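Local coordinates for transcription regulator AmtR (Mycobacterium smegmatis, PDB 5E57), which probably acts as a TetR-family DNA-binding transcription factor in nitrogen regulation, with a proposed role in urea metabolism, at residues D53-D57 and D115-P119. Sequence-based numbering, arbitrary orientation.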
loop_
_atom_site.group_PDB
_atom_site.type_symbol
_atom_site.label_atom_id
_atom_site.label_comp_id
_atom_site.label_asym_id
_atom_site.label_seq_id
_atom_site.Cartn_x
_atom_site.Cartn_y
_atom_site.Cartn_z
ATOM N N ASP A 53 12.486 -8.771 -18.634
ATOM C CA ASP A 53 11.050 -8.640 -18.501
ATOM C C ASP A 53 10.390 -9.993 -18.230
ATOM O O ASP A 53 9.414 -10.074 -17.463
ATOM C CB ASP A 53 10.459 -7.985 -19.765
ATOM C CG ASP A 53 10.557 -6.479 -19.772
ATOM O OD1 ASP A 53 10.969 -5.792 -18.782
ATOM O OD2 ASP A 53 10.140 -5.927 -20.798
ATOM N N ASP A 54 10.879 -11.056 -18.894
ATOM C CA ASP A 54 10.355 -12.390 -18.678
ATOM C C ASP A 54 10.582 -12.792 -17.251
ATOM O O ASP A 54 9.777 -13.570 -16.669
ATOM C CB ASP A 54 11.045 -13.431 -19.552
ATOM C CG ASP A 54 10.668 -13.305 -21.050
ATOM O OD1 ASP A 54 9.560 -12.826 -21.371
ATOM O OD2 ASP A 54 11.498 -13.683 -21.888
ATOM N N ILE A 55 11.683 -12.319 -16.652
ATOM C CA ILE A 55 11.983 -12.712 -15.236
ATOM C C ILE A 55 10.953 -12.050 -14.294
ATOM O O ILE A 55 10.356 -12.690 -13.425
ATOM C CB ILE A 55 13.420 -12.280 -14.827
ATOM C CG1 ILE A 55 14.462 -13.023 -15.712
ATOM C CG2 ILE A 55 13.659 -12.539 -13.363
ATOM C CD1 ILE A 55 15.885 -12.497 -15.588
ATOM N N LEU A 56 10.747 -10.761 -14.516
ATOM C CA LEU A 56 9.783 -9.969 -13.771
ATOM C C LEU A 56 8.385 -10.506 -13.938
ATOM O O LEU A 56 7.626 -10.562 -12.965
ATOM C CB LEU A 56 9.840 -8.480 -14.211
ATOM C CG LEU A 56 8.912 -7.460 -13.519
ATOM C CD1 LEU A 56 9.219 -7.384 -12.029
ATOM C CD2 LEU A 56 9.035 -6.067 -14.109
ATOM N N ASP A 57 8.046 -10.942 -15.153
ATOM C CA ASP A 57 6.734 -11.559 -15.361
ATOM C C ASP A 57 6.535 -12.780 -14.498
ATOM O O ASP A 57 5.502 -12.898 -13.839
ATOM C CB ASP A 57 6.494 -11.919 -16.814
ATOM C CG ASP A 57 5.099 -11.448 -17.299
ATOM O OD1 ASP A 57 4.382 -10.705 -16.547
ATOM O OD2 ASP A 57 4.747 -11.842 -18.437
ATOM N N ASP A 115 2.378 -2.124 -22.450
ATOM C CA ASP A 115 1.717 -3.271 -23.072
ATOM C C ASP A 115 2.405 -4.567 -22.732
ATOM O O ASP A 115 1.757 -5.613 -22.633
ATOM C CB ASP A 115 1.654 -3.122 -24.596
ATOM C CG ASP A 115 0.767 -1.934 -25.040
ATOM O OD1 ASP A 115 0.038 -1.364 -24.206
ATOM O OD2 ASP A 115 0.795 -1.580 -26.241
ATOM N N ARG A 116 3.716 -4.527 -22.516
ATOM C CA ARG A 116 4.453 -5.755 -22.172
ATOM C C ARG A 116 3.840 -6.449 -20.973
ATOM O O ARG A 116 3.860 -7.669 -20.900
ATOM C CB ARG A 116 5.924 -5.404 -21.835
ATOM C CG ARG A 116 6.727 -6.566 -21.264
ATOM C CD ARG A 116 6.667 -7.641 -22.277
ATOM N NE ARG A 116 7.374 -8.821 -21.869
ATOM C CZ ARG A 116 6.927 -9.686 -20.987
ATOM N NH1 ARG A 116 5.793 -9.458 -20.313
ATOM N NH2 ARG A 116 7.641 -10.756 -20.734
ATOM N N PHE A 117 3.377 -5.676 -20.002
ATOM C CA PHE A 117 2.784 -6.240 -18.721
ATOM C C PHE A 117 1.276 -6.096 -18.550
ATOM O O PHE A 117 0.738 -6.221 -17.429
ATOM C CB PHE A 117 3.490 -5.590 -17.533
ATOM C CG PHE A 117 4.930 -5.987 -17.434
ATOM C CD1 PHE A 117 5.270 -7.232 -16.924
ATOM C CD2 PHE A 117 5.910 -5.166 -17.889
ATOM C CE1 PHE A 117 6.593 -7.608 -16.833
ATOM C CE2 PHE A 117 7.252 -5.541 -17.809
ATOM C CZ PHE A 117 7.573 -6.770 -17.285
ATOM N N ALA A 118 0.575 -5.915 -19.665
ATOM C CA ALA A 118 -0.908 -5.923 -19.663
ATOM C C ALA A 118 -1.470 -7.189 -19.094
ATOM O O ALA A 118 -2.470 -7.180 -18.360
ATOM C CB ALA A 118 -1.465 -5.714 -21.053
ATOM N N PRO A 119 -0.870 -8.317 -19.447
ATOM C CA PRO A 119 -1.540 -9.524 -18.963
ATOM C C PRO A 119 -1.494 -9.639 -17.420
ATOM O O PRO A 119 -2.482 -9.994 -16.763
ATOM C CB PRO A 119 -0.758 -10.660 -19.657
ATOM C CG PRO A 119 -0.171 -9.992 -20.888
ATOM C CD PRO A 119 0.194 -8.617 -20.419
HETATM O O HOH W 1 9.920 -7.056 -23.042
HETATM O O HOH W 2 10.010 -9.728 -22.889
#
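Helix 52-61 follows the predicted helix-turn-helix (30-49) and here meets the start of helix 118-142, as at the junction between the DNA-binding and ligand-binding domains of TetR-family regulators. D53 comes first. Its CB lies over one face of the R116 guanidinium, and its OD2 packs 3.5 Å from R116 CG. OD2 is also 4.1 Å from R116 NE but well out of the guanidinium plane, so no N-H points at it. Water 1 joins the two, 2.5 Å from D53 OD2 and, more weakly, 3.3 Å from R116 NE. D53 OD1 is hydrogen-bonded to Y26. D54 starts out away from R116, yet its carboxylate turns back to form a salt bridge, OD1 to R116 NH2 at 2.9 Å. The hydrogen bond within it is weak, with an N-H...O angle of 125°. Water 2 also links them, 3.0 Å from R116 NE and, weakly, 3.5 Å from D54 OD1. I55 faces the other way, onto A17 and F21 of helix 9-23. L56 supplies the apolar contact: its CD2 is 3.6 Å from F117 CZ, and L106 and L112 also touch its side chain. D57, one turn after D53, completes the salt-bridge network. Its OD2 is 3.2 Å from R116 NH1, a weak but nearly straight hydrogen bond. Its OD1 meets the F117 ring edge, 3.6 Å from CD1. F117 itself is the N-cap residue of helix 118-142. Beside the buried leucine-phenylalanine contact, one arginine thus offsets part of a dense negative patch on helix 52-61, through weak, partly exposed, hydrated bonds.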